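Local coordinates for protein beta-L-arabinobiosidase (Bacteroides thetaiotaomicron, PDB 5MQR) that acts as a glycoside hydrolase in plant pectin breakdown by a gut bacterium, probably releasing arabinobiose, at residues Ser537-Ile543 / Leu554-Tyr558; Leu45-Val51 / Leu348-His352. All coordinates share one frame; numbering follows the deposited sequence.

Contact 1: Ser537-Ile543 / Leu554-Tyr558; sequences STADRNI and LRMFY
The Phe557 ring packs face-on against the backbone of Arg541, whose CA sits 4.1 Å from the ring centroid in a CH-pi contact, and the Arg541-Asn542 peptide covers the same face nearer the rim. Phe557 CZ, at the far end, lies 3.4 Å from Ser537 O, and Phe557 CE1 3.3 Å from Asn542 O. With CG beside the backbone N (chi1 -70°), the ring meets that peptide, while Phe557 N donates to Arg541 O (2.9 Å) from above the carbonyl plane. Cut back to an alanine, this position would probably leave a gap against the Arg541-Asn542 peptide and strip the CH-pi partner from Arg541 CA. The selenomethionine Met556, bent at chi2 and chi3, crosses Arg541 at about a right angle and lays CE over a guanidinium face, 3.4 Å from Arg541 NH2. A water in the guanidinium plane joins Arg541 NH1 to Phe557 O.

These groups close the open end of an antiparallel hairpin, strands 542-547 and 550-556, in the sialidase-like CBM region. Ile543 and Arg555 form a hydrogen-bonded pair (Ile543 N to Arg555 O, 3.0 Å), and Asn542 and Met556 a non-hydrogen-bonded one. A G1 beta bulge sets Arg541 and Asn542 opposite Ser537. Ser537 OG accepts from Asp540 N (3.1 Å), an ST motif, and also bonds Glu470. Thr538 OG1 bonds Lys469 O and Ala562 O, and Phe557 rests on Leu536 and Cys499.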
ATOM      1  N   SER A 537      -7.881 -13.615 -20.709  1.00 24.02           N
ATOM      2  CA  SER A 537      -6.507 -13.284 -21.134  1.00 24.46           C
ATOM      3  C   SER A 537      -6.539 -11.980 -21.916  1.00 24.03           C
ATOM      4  O   SER A 537      -7.187 -11.912 -22.957  1.00 24.73           O
ATOM      5  CB  SER A 537      -5.917 -14.412 -21.997  1.00 25.12           C
ATOM      6  OG  SER A 537      -4.666 -14.042 -22.552  1.00 25.07           O
ATOM      7  N   THR A 538      -5.847 -10.961 -21.426  1.00 23.11           N
ATOM      8  CA  THR A 538      -5.807  -9.684 -22.129  1.00 23.55           C
ATOM      9  C   THR A 538      -4.992  -9.771 -23.406  1.00 24.13           C
ATOM     10  O   THR A 538      -5.388  -9.195 -24.433  1.00 24.04           O
ATOM     11  CB  THR A 538      -5.337  -8.526 -21.240  1.00 22.85           C
ATOM     12  OG1 THR A 538      -4.021  -8.780 -20.755  1.00 23.14           O
ATOM     13  CG2 THR A 538      -6.291  -8.347 -20.048  1.00 22.90           C
ATOM     14  N   ALA A 539      -3.905 -10.535 -23.359  1.00 24.80           N
ATOM     15  CA  ALA A 539      -3.026 -10.748 -24.530  1.00 26.10           C
ATOM     16  C   ALA A 539      -3.717 -11.535 -25.647  1.00 27.05           C
ATOM     17  O   ALA A 539      -3.601 -11.173 -26.806  1.00 27.43           O
ATOM     18  CB  ALA A 539      -1.701 -11.434 -24.122  1.00 26.04           C
ATOM     19  N   ASP A 540      -4.453 -12.588 -25.302  1.00 27.80           N
ATOM     20  CA  ASP A 540      -5.249 -13.315 -26.301  1.00 28.69           C
ATOM     21  C   ASP A 540      -6.628 -12.692 -26.527  1.00 27.56           C
ATOM     22  O   ASP A 540      -7.354 -13.112 -27.430  1.00 25.90           O
ATOM     23  CB  ASP A 540      -5.443 -14.790 -25.904  1.00 30.89           C
ATOM     24  CG  ASP A 540      -4.123 -15.545 -25.740  1.00 33.01           C
ATOM     25  OD1 ASP A 540      -3.072 -15.072 -26.242  1.00 34.26           O
ATOM     26  OD2 ASP A 540      -4.148 -16.625 -25.100  1.00 35.11           O
ATOM     27  N   ARG A 541      -7.011 -11.762 -25.650  1.00 26.39           N
ATOM     28  CA  ARG A 541      -8.245 -10.982 -25.785  1.00 26.30           C
ATOM     29  C   ARG A 541      -9.484 -11.879 -25.743  1.00 26.20           C
ATOM     30  O   ARG A 541     -10.400 -11.684 -26.540  1.00 27.24           O
ATOM     31  CB  ARG A 541      -8.197 -10.112 -27.080  1.00 26.31           C
ATOM     32  CG  ARG A 541      -9.181  -8.933 -27.163  1.00 26.16           C
ATOM     33  CD  ARG A 541      -8.800  -7.938 -28.270  1.00 26.03           C
ATOM     34  NE  ARG A 541      -8.683  -8.607 -29.564  1.00 26.26           N
ATOM     35  CZ  ARG A 541      -9.685  -8.879 -30.401  1.00 26.84           C
ATOM     36  NH1 ARG A 541     -10.943  -8.516 -30.144  1.00 26.40           N
ATOM     37  NH2 ARG A 541      -9.420  -9.533 -31.522  1.00 27.59           N
ATOM     38  N   ASN A 542      -9.502 -12.874 -24.852  1.00 26.06           N
ATOM     39  CA  ASN A 542     -10.653 -13.769 -24.735  1.00 26.88           C
ATOM     40  C   ASN A 542     -11.013 -14.208 -23.331  1.00 25.48           C
ATOM     41  O   ASN A 542     -10.214 -14.110 -22.422  1.00 24.44           O
ATOM     42  CB  ASN A 542     -10.529 -14.978 -25.638  1.00 29.22           C
ATOM     43  CG  ASN A 542      -9.323 -15.825 -25.342  1.00 30.50           C
ATOM     44  OD1 ASN A 542      -8.896 -15.979 -24.210  1.00 32.94           O
ATOM     45  ND2 ASN A 542      -8.780 -16.405 -26.377  1.00 32.26           N
ATOM     46  N   ILE A 543     -12.250 -14.667 -23.211  1.00 24.92           N
ATOM     47  CA  ILE A 543     -12.847 -15.125 -21.985  1.00 25.08           C
ATOM     48  C   ILE A 543     -13.460 -16.518 -22.259  1.00 26.38           C
ATOM     49  O   ILE A 543     -14.161 -16.708 -23.259  1.00 26.81           O
ATOM     50  CB  ILE A 543     -13.884 -14.099 -21.439  1.00 24.54           C
ATOM     51  CG1 ILE A 543     -14.660 -14.662 -20.237  1.00 24.25           C
ATOM     52  CG2 ILE A 543     -14.831 -13.612 -22.533  1.00 25.25           C
ATOM     53  CD1 ILE A 543     -15.390 -13.617 -19.384  1.00 23.59           C
ATOM     54  N   LEU A 554     -17.047 -19.434 -24.998  1.00 30.48           N
ATOM     55  CA  LEU A 554     -15.795 -18.802 -25.418  1.00 30.86           C
ATOM     56  C   LEU A 554     -16.113 -17.597 -26.335  1.00 30.32           C
ATOM     57  O   LEU A 554     -16.870 -17.705 -27.296  1.00 30.74           O
ATOM     58  CB  LEU A 554     -14.906 -19.808 -26.161  1.00 32.46           C
ATOM     59  CG  LEU A 554     -13.667 -19.278 -26.928  1.00 33.16           C
ATOM     60  CD1 LEU A 554     -12.701 -18.563 -26.010  1.00 32.77           C
ATOM     61  CD2 LEU A 554     -12.931 -20.393 -27.674  1.00 33.76           C
ATOM     62  N   ARG A 555     -15.521 -16.457 -26.035  1.00 29.40           N
ATOM     63  CA  ARG A 555     -15.690 -15.271 -26.866  1.00 29.29           C
ATOM     64  C   ARG A 555     -14.497 -14.374 -26.751  1.00 27.88           C
ATOM     65  O   ARG A 555     -13.788 -14.405 -25.775  1.00 27.65           O
ATOM     66  CB  ARG A 555     -16.942 -14.478 -26.449  1.00 29.49           C
ATOM     67  CG  ARG A 555     -18.264 -14.923 -27.058  1.00 30.86           C
ATOM     68  CD  ARG A 555     -18.233 -14.918 -28.584  1.00 32.09           C
ATOM     69  NE  ARG A 555     -19.509 -15.294 -29.182  1.00 33.58           N
ATOM     70  CZ  ARG A 555     -19.971 -16.545 -29.319  1.00 35.04           C
ATOM     71  NH1 ARG A 555     -19.287 -17.593 -28.867  1.00 35.31           N
ATOM     72  NH2 ARG A 555     -21.156 -16.747 -29.900  1.00 35.74           N
HETATM   73  N   MSE A 556     -14.321 -13.520 -27.733  1.00 28.03           N
HETATM   74  CA  MSE A 556     -13.350 -12.449 -27.641  1.00 27.91           C
HETATM   75  C   MSE A 556     -13.918 -11.425 -26.668  1.00 26.17           C
HETATM   76  O   MSE A 556     -15.126 -11.340 -26.451  1.00 25.08           O
HETATM   77  CB  MSE A 556     -13.085 -11.846 -29.025  1.00 29.76           C
HETATM   78  CG  MSE A 556     -12.715 -12.861 -30.116  1.00 31.72           C
HETATM   79 SE   MSE A 556     -11.079 -13.833 -29.660  1.00 35.62          SE
HETATM   80  CE  MSE A 556      -9.745 -12.418 -29.734  1.00 33.21           C
ATOM     81  N   PHE A 557     -13.045 -10.658 -26.042  1.00 24.84           N
ATOM     82  CA  PHE A 557     -13.479  -9.471 -25.329  1.00 24.36           C
ATOM     83  C   PHE A 557     -14.268  -8.563 -26.292  1.00 24.67           C
ATOM     84  O   PHE A 557     -13.864  -8.393 -27.446  1.00 24.30           O
ATOM     85  CB  PHE A 557     -12.293  -8.637 -24.854  1.00 23.92           C
ATOM     86  CG  PHE A 557     -11.475  -9.237 -23.744  1.00 23.74           C
ATOM     87  CD1 PHE A 557     -11.845 -10.414 -23.066  1.00 23.79           C
ATOM     88  CD2 PHE A 557     -10.303  -8.574 -23.347  1.00 23.44           C
ATOM     89  CE1 PHE A 557     -11.059 -10.918 -22.045  1.00 23.66           C
ATOM     90  CE2 PHE A 557      -9.523  -9.075 -22.316  1.00 23.23           C
ATOM     91  CZ  PHE A 557      -9.898 -10.252 -21.667  1.00 23.42           C
ATOM     92  N   TYR A 558     -15.369  -7.971 -25.817  1.00 24.18           N
ATOM     93  CA  TYR A 558     -16.050  -6.968 -26.620  1.00 24.63           C
ATOM     94  C   TYR A 558     -15.382  -5.584 -26.552  1.00 23.70           C
ATOM     95  O   TYR A 558     -15.640  -4.759 -27.411  1.00 23.27           O
ATOM     96  CB  TYR A 558     -17.558  -6.929 -26.347  1.00 25.04           C
ATOM     97  CG  TYR A 558     -18.054  -6.276 -25.079  1.00 25.42           C
ATOM     98  CD1 TYR A 558     -18.292  -4.899 -25.023  1.00 25.59           C
ATOM     99  CD2 TYR A 558     -18.397  -7.041 -23.972  1.00 25.75           C
ATOM    100  CE1 TYR A 558     -18.810  -4.311 -23.893  1.00 25.47           C
ATOM    101  CE2 TYR A 558     -18.925  -6.462 -22.834  1.00 25.54           C
ATOM    102  CZ  TYR A 558     -19.132  -5.100 -22.802  1.00 25.64           C
ATOM    103  OH  TYR A 558     -19.671  -4.539 -21.681  1.00 26.08           O
TER
HETATM  104  O   HOH W   1     -12.023  -6.647 -28.303  1.00 19.76           O

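Contact 2: Leu45-Val51 / Leu348-His352; sequences LSPVVGV and LNLVH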
ATOM      1  N   LEU A  45     -13.267   7.001 -13.127  1.00 21.83           N
ATOM      2  CA  LEU A  45     -12.449   6.896 -11.928  1.00 20.98           C
ATOM      3  C   LEU A  45     -12.628   5.532 -11.289  1.00 21.22           C
ATOM      4  O   LEU A  45     -13.752   5.075 -11.108  1.00 21.07           O
ATOM      5  CB  LEU A  45     -12.852   7.954 -10.921  1.00 20.59           C
ATOM      6  CG  LEU A  45     -12.774   9.408 -11.380  1.00 20.54           C
ATOM      7  CD1 LEU A  45     -13.234  10.299 -10.248  1.00 20.24           C
ATOM      8  CD2 LEU A  45     -11.361   9.797 -11.827  1.00 20.52           C
ATOM      9  N   SER A  46     -11.516   4.880 -10.972  1.00 20.82           N
ATOM     10  CA  SER A  46     -11.532   3.656 -10.219  1.00 21.01           C
ATOM     11  C   SER A  46     -11.752   4.025  -8.764  1.00 20.45           C
ATOM     12  O   SER A  46     -11.230   5.037  -8.294  1.00 19.75           O
ATOM     13  CB  SER A  46     -10.203   2.909 -10.369  1.00 21.65           C
ATOM     14  OG  SER A  46     -10.285   1.604  -9.808  1.00 22.14           O
ATOM     15  N   PRO A  47     -12.545   3.230  -8.047  1.00 20.62           N
ATOM     16  CA  PRO A  47     -12.803   3.542  -6.649  1.00 20.98           C
ATOM     17  C   PRO A  47     -11.678   3.121  -5.757  1.00 20.85           C
ATOM     18  O   PRO A  47     -10.930   2.234  -6.121  1.00 20.42           O
ATOM     19  CB  PRO A  47     -14.050   2.716  -6.325  1.00 21.18           C
ATOM     20  CG  PRO A  47     -13.921   1.518  -7.216  1.00 21.47           C
ATOM     21  CD  PRO A  47     -13.305   2.050  -8.494  1.00 21.31           C
ATOM     22  N   VAL A  48     -11.591   3.751  -4.586  1.00 21.07           N
ATOM     23  CA  VAL A  48     -10.757   3.239  -3.512  1.00 21.43           C
ATOM     24  C   VAL A  48     -11.358   1.928  -2.982  1.00 22.08           C
ATOM     25  O   VAL A  48     -12.535   1.638  -3.209  1.00 22.37           O
ATOM     26  CB  VAL A  48     -10.482   4.286  -2.418  1.00 21.70           C
ATOM     27  CG1 VAL A  48      -9.786   5.506  -3.031  1.00 21.97           C
ATOM     28  CG2 VAL A  48     -11.740   4.705  -1.681  1.00 21.74           C
ATOM     29  N   VAL A  49     -10.534   1.109  -2.324  1.00 22.52           N
ATOM     30  CA  VAL A  49     -10.969  -0.207  -1.813  1.00 22.47           C
ATOM     31  C   VAL A  49     -12.012  -0.028  -0.706  1.00 22.79           C
ATOM     32  O   VAL A  49     -11.840   0.779   0.222  1.00 22.73           O
ATOM     33  CB  VAL A  49      -9.791  -1.033  -1.232  1.00 22.51           C
ATOM     34  CG1 VAL A  49     -10.280  -2.297  -0.526  1.00 22.73           C
ATOM     35  CG2 VAL A  49      -8.782  -1.398  -2.321  1.00 22.58           C
ATOM     36  N   GLY A  50     -13.089  -0.799  -0.812  1.00 22.21           N
ATOM     37  CA  GLY A  50     -13.986  -1.006   0.309  1.00 22.63           C
ATOM     38  C   GLY A  50     -15.000   0.073   0.592  1.00 22.42           C
ATOM     39  O   GLY A  50     -15.514   0.114   1.690  1.00 23.66           O
ATOM     40  N   VAL A  51     -15.306   0.932  -0.382  1.00 22.41           N
ATOM     41  CA  VAL A  51     -16.267   2.005  -0.183  1.00 22.25           C
ATOM     42  C   VAL A  51     -17.660   1.394  -0.143  1.00 22.13           C
ATOM     43  O   VAL A  51     -18.048   0.657  -1.056  1.00 22.11           O
ATOM     44  CB  VAL A  51     -16.236   3.080  -1.281  1.00 22.51           C
ATOM     45  CG1 VAL A  51     -17.209   4.211  -0.949  1.00 23.01           C
ATOM     46  CG2 VAL A  51     -14.854   3.674  -1.412  1.00 22.76           C
ATOM     47  N   LEU A 348      -6.904  11.011  -7.336  1.00 20.17           N
ATOM     48  CA  LEU A 348      -8.314  11.198  -7.655  1.00 20.11           C
ATOM     49  C   LEU A 348      -8.935   9.849  -7.954  1.00 19.95           C
ATOM     50  O   LEU A 348      -8.558   9.197  -8.910  1.00 21.25           O
ATOM     51  CB  LEU A 348      -8.488  12.129  -8.841  1.00 20.12           C
ATOM     52  CG  LEU A 348      -9.941  12.461  -9.196  1.00 20.14           C
ATOM     53  CD1 LEU A 348     -10.571  13.261  -8.067  1.00 20.49           C
ATOM     54  CD2 LEU A 348     -10.004  13.208 -10.512  1.00 20.31           C
ATOM     55  N   ASN A 349      -9.860   9.430  -7.107  1.00 19.82           N
ATOM     56  CA  ASN A 349     -10.556   8.151  -7.232  1.00 20.00           C
ATOM     57  C   ASN A 349     -12.033   8.321  -6.881  1.00 20.13           C
ATOM     58  O   ASN A 349     -12.463   9.385  -6.413  1.00 19.69           O
ATOM     59  CB  ASN A 349      -9.913   7.126  -6.303  1.00 20.14           C
ATOM     60  CG  ASN A 349      -8.480   6.793  -6.710  1.00 20.50           C
ATOM     61  OD1 ASN A 349      -7.531   7.385  -6.199  1.00 20.26           O
ATOM     62  ND2 ASN A 349      -8.331   5.884  -7.666  1.00 20.65           N
ATOM     63  N   LEU A 350     -12.799   7.272  -7.134  1.00 20.46           N
ATOM     64  CA  LEU A 350     -14.256   7.287  -6.977  1.00 20.70           C
ATOM     65  C   LEU A 350     -14.709   6.952  -5.561  1.00 20.74           C
ATOM     66  O   LEU A 350     -14.157   6.051  -4.899  1.00 20.39           O
ATOM     67  CB  LEU A 350     -14.877   6.275  -7.936  1.00 21.04           C
ATOM     68  CG  LEU A 350     -16.406   6.312  -8.078  1.00 21.71           C
ATOM     69  CD1 LEU A 350     -16.808   7.565  -8.845  1.00 21.64           C
ATOM     70  CD2 LEU A 350     -16.831   5.042  -8.789  1.00 21.78           C
ATOM     71  N   VAL A 351     -15.714   7.692  -5.102  1.00 20.64           N
ATOM     72  CA  VAL A 351     -16.472   7.349  -3.900  1.00 20.68           C
ATOM     73  C   VAL A 351     -17.834   6.816  -4.352  1.00 20.98           C
ATOM     74  O   VAL A 351     -18.154   5.681  -4.055  1.00 21.93           O
ATOM     75  CB  VAL A 351     -16.644   8.557  -2.961  1.00 20.93           C
ATOM     76  CG1 VAL A 351     -17.576   8.222  -1.798  1.00 21.09           C
ATOM     77  CG2 VAL A 351     -15.286   9.014  -2.445  1.00 20.67           C
ATOM     78  N   HIS A 352     -18.596   7.619  -5.095  1.00 20.61           N
ATOM     79  CA  HIS A 352     -19.938   7.253  -5.556  1.00 20.62           C
ATOM     80  C   HIS A 352     -20.070   7.609  -7.038  1.00 20.53           C
ATOM     81  O   HIS A 352     -19.999   8.773  -7.408  1.00 20.54           O
ATOM     82  CB  HIS A 352     -20.981   7.977  -4.691  1.00 20.57           C
ATOM     83  CG  HIS A 352     -22.407   7.643  -5.016  1.00 20.50           C
ATOM     84  ND1 HIS A 352     -23.272   7.102  -4.090  1.00 20.97           N
ATOM     85  CD2 HIS A 352     -23.142   7.858  -6.134  1.00 20.02           C
ATOM     86  CE1 HIS A 352     -24.469   6.969  -4.636  1.00 20.93           C
ATOM     87  NE2 HIS A 352     -24.411   7.412  -5.878  1.00 20.37           N
TER
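A buried loop-to-strand contact sets Ser46 and Pro47, in the loop that leads into strand 52-57, against Asn349 and Leu350 on the outermost strand of a four-stranded antiparallel sheet. Two N-H groups grip Ser46 O from opposite faces of its carbonyl plane. Leu350 N lies 3.0 Å from Ser46 O in a nearly straight bond (167°), and Asn349 ND2 reaches Ser46 O at 3.1 Å; Ser46 O lies in the plane of the Asn349 side-chain amide. The Asn349 side chain thus holds the oxygen that its strand neighbour also holds. One residue on, Pro47 and Leu350 make a single backbone bridge: Pro47 CA gives a CA-H...O contact to Leu350 O (3.3 Å), which also takes a weak bond from Val48 N.

The sheet, with its strands in chain order, is consistent with a beta-propeller blade. Strand 52-57 pairs with 397-403 from much later in the chain, so the loop meets one blade just before its own strand joins the next, much as in the closure of a propeller ring.

Apolar groups fill in beside the bridge. Leu45 lies along one side of the strand, its CD2 3.9 Å from Leu348 CD2 and its CB 4.0 Å from Leu350 CB. On the other flank Val48 CG1 meets Asn349 CB at 3.7 Å. At the end of the type II turn that runs from Val48, Val51 holds CG1 anti to its N (chi1 -176°), which brings that methyl 3.6 Å from Val351 O. Val351, where the chain turns a corner, belongs with His352 to a classic bulge facing Leu334, and its O also bonds Asn53. Ser46 OG bonds Glu565 and Lys464, near the sodium ion held by Gln44, Glu494 and Asn495.

The centre of contact 1, partly exposed, lies about 30 Å from the centre of the chain, that of the wholly buried contact 2 about 15 Å. Their centres are about 26 Å apart and they do not touch. The first is local, joining neighbouring strands of one hairpin, whereas the second joins segments 297 residues apart, in the two propeller-related regions. They share no strand. Regular strand pairing, an aromatic face and a guanidinium with bridging water mark the outer site; inside, a single bridge, one doubly gripped carbonyl and aliphatic side chains do the work. A side-chain amide supplies a cross-segment bond in contact 2, while those of contact 1 are all backbone to backbone.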